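Long-range contacts in major pollen allergen Pla l 1 (Plantago lanceolata, PDB 4Z8W), which is a secreted, disulfide-linked plantain pollen allergen of the Ole e 1 family and probably binds zinc: residues R32-V38 against G55-G61; I76-S81 against V117-F122; F9-V15 against G61-V67. All coordinates share one frame; numbering follows the deposited sequence.

In the fold
Strand 8-18 opens the chain, and interaction 3 brings its residues 9-15 antiparallel against 61-67, closing a loop with 45 residues between the segments. Nested inside that loop is interaction 1, where 32-38 meets 55-61 at the open end of the hairpin 37-42/51-56; the two contacts share Gly61. Interaction 2 follows in series: 76-81 opposes 117-122 after both earlier loops have closed. It joins the two sheets, since 74-80 neighbours 37-42 of interaction 1 (Gln37 N to Lys80 O, 2.8 Å) while 114-123 runs beside 8-18 of interaction 3 (Val117 N to Glu12 O, 2.9 Å). Interaction 3 builds the mixed sheet, interaction 1 extends a hairpin of the antiparallel one, and interaction 2 packs the two together.

Interaction 1: R32-V38 against G55-G61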
# COMPACT_ATOMS: atom_id res chain seq x y z
N ARG A 32 3.22 -3.47 -12.48
CA ARG A 32 2.92 -2.15 -11.91
C ARG A 32 1.53 -1.67 -12.32
O ARG A 32 1.20 -1.73 -13.47
CB ARG A 32 3.99 -1.14 -12.38
CG ARG A 32 5.41 -1.42 -11.80
CD ARG A 32 6.58 -0.67 -12.46
NE ARG A 32 7.83 -0.92 -11.72
CZ ARG A 32 8.23 -0.25 -10.61
NH1 ARG A 32 7.51 0.76 -10.12
NH2 ARG A 32 9.37 -0.60 -10.00
N MET A 33 0.71 -1.22 -11.38
CA MET A 33 -0.67 -0.77 -11.70
C MET A 33 -0.83 0.77 -11.50
O MET A 33 -0.75 1.27 -10.36
CB MET A 33 -1.70 -1.49 -10.79
CG MET A 33 -3.15 -1.07 -11.03
SD MET A 33 -4.36 -1.81 -9.97
CE MET A 33 -4.06 -3.55 -10.34
N ALA A 34 -1.11 1.49 -12.60
CA ALA A 34 -1.54 2.88 -12.59
C ALA A 34 -2.99 3.03 -12.24
O ALA A 34 -3.85 2.24 -12.64
CB ALA A 34 -1.27 3.53 -13.98
N GLY A 35 -3.29 4.07 -11.47
CA GLY A 35 -4.70 4.41 -11.20
C GLY A 35 -5.24 3.71 -10.00
O GLY A 35 -6.42 3.82 -9.73
N ALA A 36 -4.39 2.91 -9.30
CA ALA A 36 -4.92 2.24 -8.12
C ALA A 36 -5.14 3.30 -7.07
O ALA A 36 -4.43 4.27 -7.02
CB ALA A 36 -3.92 1.17 -7.57
N GLN A 37 -6.10 3.06 -6.18
CA GLN A 37 -6.33 3.96 -5.08
C GLN A 37 -5.94 3.28 -3.77
O GLN A 37 -6.39 2.16 -3.49
CB GLN A 37 -7.79 4.41 -5.06
CG GLN A 37 -8.22 5.24 -6.30
CD GLN A 37 -9.74 5.34 -6.47
OE1 GLN A 37 -10.52 5.32 -5.48
NE2 GLN A 37 -10.17 5.40 -7.71
N VAL A 38 -5.19 4.02 -2.95
CA VAL A 38 -4.67 3.56 -1.66
C VAL A 38 -5.12 4.55 -0.56
O VAL A 38 -5.59 5.67 -0.84
CB VAL A 38 -3.13 3.38 -1.68
CG1 VAL A 38 -2.66 2.44 -2.82
CG2 VAL A 38 -2.44 4.72 -1.87
N GLY A 55 -4.81 8.64 -2.10
CA GLY A 55 -4.17 9.08 -3.36
C GLY A 55 -4.15 7.90 -4.34
O GLY A 55 -4.56 6.75 -4.00
N GLU A 56 -3.64 8.18 -5.51
CA GLU A 56 -3.68 7.28 -6.63
C GLU A 56 -2.29 7.03 -7.06
O GLU A 56 -1.40 7.85 -6.85
CB GLU A 56 -4.49 7.95 -7.82
CG GLU A 56 -5.97 7.99 -7.53
CD GLU A 56 -6.81 7.89 -8.79
OE1 GLU A 56 -6.26 7.94 -9.93
OE2 GLU A 56 -8.04 7.75 -8.62
N THR A 57 -2.04 5.84 -7.63
CA THR A 57 -0.70 5.56 -8.11
C THR A 57 -0.52 6.18 -9.50
O THR A 57 -1.51 6.41 -10.18
CB THR A 57 -0.41 4.11 -8.29
OG1 THR A 57 -1.46 3.50 -9.08
CG2 THR A 57 -0.33 3.42 -6.88
N ASP A 58 0.72 6.35 -9.90
CA ASP A 58 1.03 6.94 -11.20
C ASP A 58 1.44 5.84 -12.20
O ASP A 58 1.19 4.59 -11.98
CB ASP A 58 2.18 7.98 -11.01
CG ASP A 58 3.49 7.35 -10.71
OD1 ASP A 58 3.59 6.10 -10.67
OD2 ASP A 58 4.48 8.12 -10.50
N GLN A 59 2.12 6.26 -13.26
CA GLN A 59 2.51 5.36 -14.35
C GLN A 59 3.42 4.25 -13.95
O GLN A 59 3.45 3.22 -14.61
CB GLN A 59 3.27 6.15 -15.45
CG GLN A 59 2.34 7.04 -16.23
CD GLN A 59 1.21 6.26 -16.84
OE1 GLN A 59 1.40 5.55 -17.84
NE2 GLN A 59 0.03 6.38 -16.25
N ASP A 60 4.26 4.49 -12.96
CA ASP A 60 5.12 3.43 -12.48
C ASP A 60 4.45 2.61 -11.36
O ASP A 60 5.12 1.81 -10.72
CB ASP A 60 6.45 3.99 -11.98
CG ASP A 60 7.25 4.65 -13.08
OD1 ASP A 60 7.53 4.01 -14.11
OD2 ASP A 60 7.61 5.83 -12.89
N GLY A 61 3.16 2.80 -11.13
CA GLY A 61 2.43 2.15 -10.00
C GLY A 61 2.88 2.71 -8.63
O GLY A 61 2.81 1.99 -7.62
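At the open end of the beta hairpin 37-42/51-56, the regular ladder gives way to loop pairing centred on Thr57, which meets Met33 and Ala36. Two antiparallel bridges mark the ladder's end: Val38 with Gly55 is hydrogen-bonded, Val38 N reaching Gly55 O at 3.0 Å and 174°, whereas the return bond from Gly55 N is weak; Gln37 with Glu56 is the non-hydrogen-bonded pair. On that pair's face the two side chains run alongside each other, amide and carboxylate planes nearly parallel. The opposite face carries Val38, which packs on Val15 and Tyr63. One step further, Thr57 N donates to Ala36 O at 2.9 Å. Beyond it the side chain takes over: with chi1 at 51°, OG1 lies between its own backbone N and carbonyl carbon and faces the other segment, giving its proton to Met33 O (2.7 Å, on a lone pair) and accepting from Ala36 N (3.0 Å). The hydroxyl thus bridges two backbone groups of 32-38, while Gly35 N approaches Thr57 O from above its carbonyl plane. Asp58 to Gly61 then form a type I turn reinforced by an Asx turn, Asp60 N donating to Asp58 OD1. This leaves Asp60 O directed at Arg32, whose extended chain brings NH1 to it at 2.7 Å, the oxygen lying only 4° out of the guanidinium plane.

Interaction 2: I76-S81 against V117-F122; sequences IKLVKS and VKPLSF
Leu78 and Phe122 form the tight end of a contact between the two sheets of the beta sandwich-like Ole e 1 fold (transthyretin clan), one with strand 74-80, the other with 114-123. The short strand axes come within 8.0 Å at 21°, and no hydrogen bond joins these two segments; side chains pack on one another and on the opposite backbone, as where Leu78 CD1 lies 3.3 Å from Ser121 O. The Phe122 ring is sandwiched: Leu78 CD1 stands 3.8 Å from the ring centroid over one face, and Ser81 CB 3.6 Å from it over the other, each within a few degrees of the normal. Both can point inward, three residues apart, because Val79 and Lys80 form a classic beta bulge opposite Gln37 and both turn away from the contact. Next along, Leu78 and Leu120 pass in opposite directions, CD2 of Leu78 resting 3.6 Å from CB of Leu120. Packing loosens toward the other end, where Ile76 CD1 and Val117 CG1 approach to 4.2 Å and the CA atoms of these residues stand 8.4 Å apart. On the outer side, Lys77 and Lys80 leave the interface, Lys80 exposed. Ser81 presents its carbon to the ring while OG, anti to the backbone N (chi1 177°), is held by Cys86 O and Arg83 N. At the ring's tip, CZ of Phe122 lies 3.4 Å from Ser81 N.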
# COMPACT_ATOMS: atom_id res chain seq x y z
N ILE A 76 -0.86 1.74 5.36
CA ILE A 76 -1.41 1.95 4.02
C ILE A 76 -2.20 0.71 3.59
O ILE A 76 -1.67 -0.44 3.60
CB ILE A 76 -0.36 2.34 2.97
CG1 ILE A 76 0.28 3.69 3.29
CG2 ILE A 76 -1.04 2.56 1.59
CD1 ILE A 76 1.35 3.60 4.34
N LYS A 77 -3.47 0.92 3.17
CA LYS A 77 -4.28 -0.19 2.60
C LYS A 77 -4.69 0.05 1.14
O LYS A 77 -4.81 1.19 0.72
CB LYS A 77 -5.51 -0.51 3.49
CG LYS A 77 -6.60 0.58 3.55
CD LYS A 77 -7.68 0.15 4.58
CE LYS A 77 -8.75 1.21 4.80
NZ LYS A 77 -9.13 1.86 3.51
N LEU A 78 -4.83 -1.03 0.37
CA LEU A 78 -5.39 -0.92 -0.99
C LEU A 78 -6.88 -0.61 -0.82
O LEU A 78 -7.48 -1.05 0.15
CB LEU A 78 -5.31 -2.25 -1.73
CG LEU A 78 -3.89 -2.75 -2.03
CD1 LEU A 78 -3.95 -4.13 -2.71
CD2 LEU A 78 -3.14 -1.71 -2.83
N VAL A 79 -7.46 0.20 -1.69
CA VAL A 79 -8.95 0.37 -1.59
C VAL A 79 -9.56 -0.03 -2.95
O VAL A 79 -10.38 -0.97 -3.01
CB VAL A 79 -9.36 1.84 -1.32
CG1 VAL A 79 -10.89 1.95 -1.20
CG2 VAL A 79 -8.58 2.44 -0.12
N LYS A 80 -9.17 0.65 -4.02
CA LYS A 80 -9.69 0.33 -5.34
C LYS A 80 -8.65 0.03 -6.43
O LYS A 80 -7.69 0.80 -6.69
CB LYS A 80 -10.53 1.50 -5.94
CG LYS A 80 -11.72 1.99 -5.10
CD LYS A 80 -12.77 0.90 -4.80
CE LYS A 80 -14.13 1.57 -4.45
NZ LYS A 80 -15.07 0.49 -3.95
N SER A 81 -8.97 -1.00 -7.20
CA SER A 81 -8.20 -1.36 -8.38
C SER A 81 -8.70 -0.61 -9.63
O SER A 81 -9.93 -0.38 -9.79
CB SER A 81 -8.33 -2.88 -8.59
OG SER A 81 -7.64 -3.24 -9.80
N VAL A 117 7.54 2.53 1.76
CA VAL A 117 6.85 1.40 2.39
C VAL A 117 6.95 0.14 1.50
O VAL A 117 7.31 0.25 0.33
CB VAL A 117 5.43 1.82 2.81
CG1 VAL A 117 5.51 3.09 3.67
CG2 VAL A 117 4.57 2.07 1.60
N LYS A 118 6.64 -1.03 2.06
CA LYS A 118 6.62 -2.28 1.36
C LYS A 118 5.49 -2.27 0.28
O LYS A 118 4.46 -1.59 0.49
CB LYS A 118 6.39 -3.46 2.33
CG LYS A 118 7.63 -3.75 3.26
CD LYS A 118 7.32 -4.98 4.17
CE LYS A 118 8.43 -5.28 5.21
NZ LYS A 118 8.60 -6.76 5.41
N PRO A 119 5.70 -2.99 -0.83
CA PRO A 119 4.70 -2.97 -1.98
C PRO A 119 3.43 -3.77 -1.65
O PRO A 119 3.44 -4.63 -0.79
CB PRO A 119 5.48 -3.60 -3.15
CG PRO A 119 6.64 -4.31 -2.53
CD PRO A 119 6.99 -3.60 -1.23
N LEU A 120 2.33 -3.40 -2.27
CA LEU A 120 1.06 -4.13 -2.13
C LEU A 120 0.63 -4.60 -3.51
O LEU A 120 1.02 -4.01 -4.51
CB LEU A 120 -0.04 -3.17 -1.60
CG LEU A 120 0.16 -2.69 -0.15
CD1 LEU A 120 -0.54 -1.34 0.06
CD2 LEU A 120 -0.27 -3.77 0.81
N SER A 121 -0.17 -5.64 -3.56
CA SER A 121 -0.72 -6.08 -4.83
C SER A 121 -2.23 -6.41 -4.76
O SER A 121 -2.73 -6.99 -3.80
CB SER A 121 0.10 -7.32 -5.36
OG SER A 121 -0.02 -8.40 -4.40
N PHE A 122 -2.94 -6.07 -5.80
CA PHE A 122 -4.17 -6.75 -6.13
C PHE A 122 -3.85 -8.07 -6.89
O PHE A 122 -2.76 -8.25 -7.41
CB PHE A 122 -4.97 -5.84 -7.08
CG PHE A 122 -5.57 -4.63 -6.42
CD1 PHE A 122 -6.63 -4.78 -5.52
CD2 PHE A 122 -5.03 -3.35 -6.63
CE1 PHE A 122 -7.18 -3.67 -4.85
CE2 PHE A 122 -5.61 -2.23 -6.01
CZ PHE A 122 -6.70 -2.38 -5.15

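Interaction 3: F9-V15 against G61-V67; sequences FHVEGEV and GVYRLPV
Gly13 and Tyr63 meet face-on in the antiparallel pairing of strands 8-18 and 62-68: Gly13 CA stands 4.0 Å from the centroid of the Tyr63 ring. With chi1 at 50° the ring folds back over the neighbouring strand, the pattern known as aromatic rescue of glycine. Val15 CG2 touches the ring edge, and Tyr63 OH donates to a water, 2.7 Å away, that in turn donates to Glu14 O. The opposite face of the sheet is mostly polar, with Val62 and Pro66 among the charged groups. Here the Arg64 guanidinium lies flat on the His10 ring, centres 4.1 Å apart and planes at 12°, while its NH1 forms a salt bridge with Glu12 OE2 at 2.8 Å. That oxygen lies near the guanidinium plane, but is itself met from above the carboxylate plane. The extended Arg64 chain rises from its face of the sheet between His10 and Glu12, and so meets both partners, and Pro66 CA packs against the same imidazole at 3.6 Å from His10 CD2.

Behind these side chains, the backbone ladder fixes the register. Val11 and Leu65 exchange two bonds, Val11 N meeting Leu65 O at 2.8 Å, and Val15 N finds Gly61 O at 2.7 Å; under the tyrosine, the bond from Gly13 N to Tyr63 O is weak. Further out, Val38 and Thr57 pack on Tyr63, Val117 of the parallel neighbour strand on Val11, and His116 NE2 makes a weak hydrogen bond to Glu12 OE1. The chemistry therefore divides largely by face: apolar and aromatic groups turn to the interior, while on the other side one cation is shared between a carboxylate and an imidazole, a stacking that would probably favour the neutral form of His10.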
# COMPACT_ATOMS: atom_id res chain seq x y z
N PHE A 9 5.82 15.25 5.41
CA PHE A 9 6.35 14.00 4.90
C PHE A 9 5.68 13.66 3.55
O PHE A 9 4.60 14.17 3.25
CB PHE A 9 6.04 12.87 5.91
CG PHE A 9 6.86 12.94 7.21
CD1 PHE A 9 8.23 12.60 7.23
CD2 PHE A 9 6.24 13.26 8.42
CE1 PHE A 9 8.97 12.64 8.42
CE2 PHE A 9 6.97 13.29 9.63
CZ PHE A 9 8.34 12.98 9.63
N HIS A 10 6.31 12.77 2.79
CA HIS A 10 5.63 12.03 1.71
C HIS A 10 5.79 10.50 1.94
O HIS A 10 6.86 10.01 2.15
CB HIS A 10 6.14 12.47 0.32
CG HIS A 10 5.73 13.87 -0.06
ND1 HIS A 10 6.48 14.98 0.27
CD2 HIS A 10 4.63 14.34 -0.70
CE1 HIS A 10 5.87 16.07 -0.15
NE2 HIS A 10 4.73 15.71 -0.73
N VAL A 11 4.69 9.76 1.88
CA VAL A 11 4.83 8.34 2.01
C VAL A 11 4.81 7.72 0.63
O VAL A 11 3.81 7.85 -0.07
CB VAL A 11 3.70 7.82 2.87
CG1 VAL A 11 3.79 6.30 2.91
CG2 VAL A 11 3.83 8.43 4.28
N GLU A 12 5.85 6.96 0.29
CA GLU A 12 5.94 6.46 -1.08
C GLU A 12 5.93 4.95 -1.10
O GLU A 12 6.60 4.31 -0.29
CB GLU A 12 7.23 6.95 -1.71
CG GLU A 12 7.02 7.33 -3.15
CD GLU A 12 8.14 8.22 -3.67
OE1 GLU A 12 9.26 7.70 -3.68
OE2 GLU A 12 7.88 9.37 -4.09
N GLY A 13 5.16 4.37 -2.01
CA GLY A 13 5.15 2.91 -2.15
C GLY A 13 4.63 2.56 -3.54
O GLY A 13 4.26 3.43 -4.31
N GLU A 14 4.63 1.27 -3.83
CA GLU A 14 4.20 0.73 -5.13
C GLU A 14 2.94 -0.15 -5.04
O GLU A 14 2.74 -0.81 -4.02
CB GLU A 14 5.33 -0.10 -5.76
CG GLU A 14 6.55 0.69 -6.23
CD GLU A 14 7.48 1.01 -5.08
OE1 GLU A 14 8.05 0.06 -4.48
OE2 GLU A 14 7.66 2.21 -4.77
N VAL A 15 2.13 -0.20 -6.11
CA VAL A 15 1.04 -1.17 -6.18
C VAL A 15 1.24 -2.00 -7.47
O VAL A 15 1.49 -1.42 -8.53
CB VAL A 15 -0.34 -0.46 -6.18
CG1 VAL A 15 -1.52 -1.44 -6.39
CG2 VAL A 15 -0.53 0.28 -4.86
N GLY A 61 3.16 2.80 -11.13
CA GLY A 61 2.43 2.15 -10.00
C GLY A 61 2.88 2.71 -8.63
O GLY A 61 2.81 1.99 -7.62
N VAL A 62 3.33 3.96 -8.59
CA VAL A 62 3.90 4.58 -7.33
C VAL A 62 2.95 5.60 -6.79
O VAL A 62 2.45 6.45 -7.54
CB VAL A 62 5.25 5.30 -7.60
CG1 VAL A 62 5.86 5.90 -6.32
CG2 VAL A 62 6.25 4.33 -8.23
N TYR A 63 2.63 5.53 -5.49
CA TYR A 63 1.81 6.61 -4.94
C TYR A 63 2.76 7.49 -4.07
O TYR A 63 3.83 7.05 -3.68
CB TYR A 63 0.61 6.12 -4.08
CG TYR A 63 1.01 5.07 -2.98
CD1 TYR A 63 1.54 5.48 -1.72
CD2 TYR A 63 0.87 3.71 -3.24
CE1 TYR A 63 1.89 4.53 -0.76
CE2 TYR A 63 1.23 2.73 -2.26
CZ TYR A 63 1.73 3.15 -1.06
OH TYR A 63 2.06 2.23 -0.10
N ARG A 64 2.32 8.68 -3.70
CA ARG A 64 3.20 9.56 -2.89
C ARG A 64 2.24 10.45 -2.16
O ARG A 64 1.63 11.39 -2.71
CB ARG A 64 4.20 10.29 -3.77
CG ARG A 64 5.04 11.35 -3.12
CD ARG A 64 6.02 11.92 -4.13
NE ARG A 64 6.70 13.09 -3.59
CZ ARG A 64 7.88 13.03 -2.99
NH1 ARG A 64 8.52 11.85 -2.85
NH2 ARG A 64 8.44 14.13 -2.51
N LEU A 65 2.01 10.09 -0.90
CA LEU A 65 1.00 10.76 -0.13
C LEU A 65 1.63 11.84 0.73
O LEU A 65 2.60 11.56 1.47
CB LEU A 65 0.26 9.75 0.73
CG LEU A 65 -0.23 8.44 0.09
CD1 LEU A 65 -0.71 7.51 1.22
CD2 LEU A 65 -1.35 8.64 -0.94
N PRO A 66 1.11 13.09 0.64
CA PRO A 66 1.73 14.21 1.42
C PRO A 66 1.10 14.20 2.80
O PRO A 66 -0.10 14.16 2.92
CB PRO A 66 1.30 15.48 0.62
CG PRO A 66 0.10 15.06 -0.16
CD PRO A 66 -0.11 13.55 -0.07
N VAL A 67 1.91 14.11 3.84
CA VAL A 67 1.37 13.97 5.21
C VAL A 67 1.81 15.22 5.99
O VAL A 67 2.90 15.68 5.80
CB VAL A 67 2.01 12.73 5.83
CG1 VAL A 67 1.82 12.66 7.37
CG2 VAL A 67 1.44 11.48 5.09
O HOH W 1 2.69 -0.12 -1.24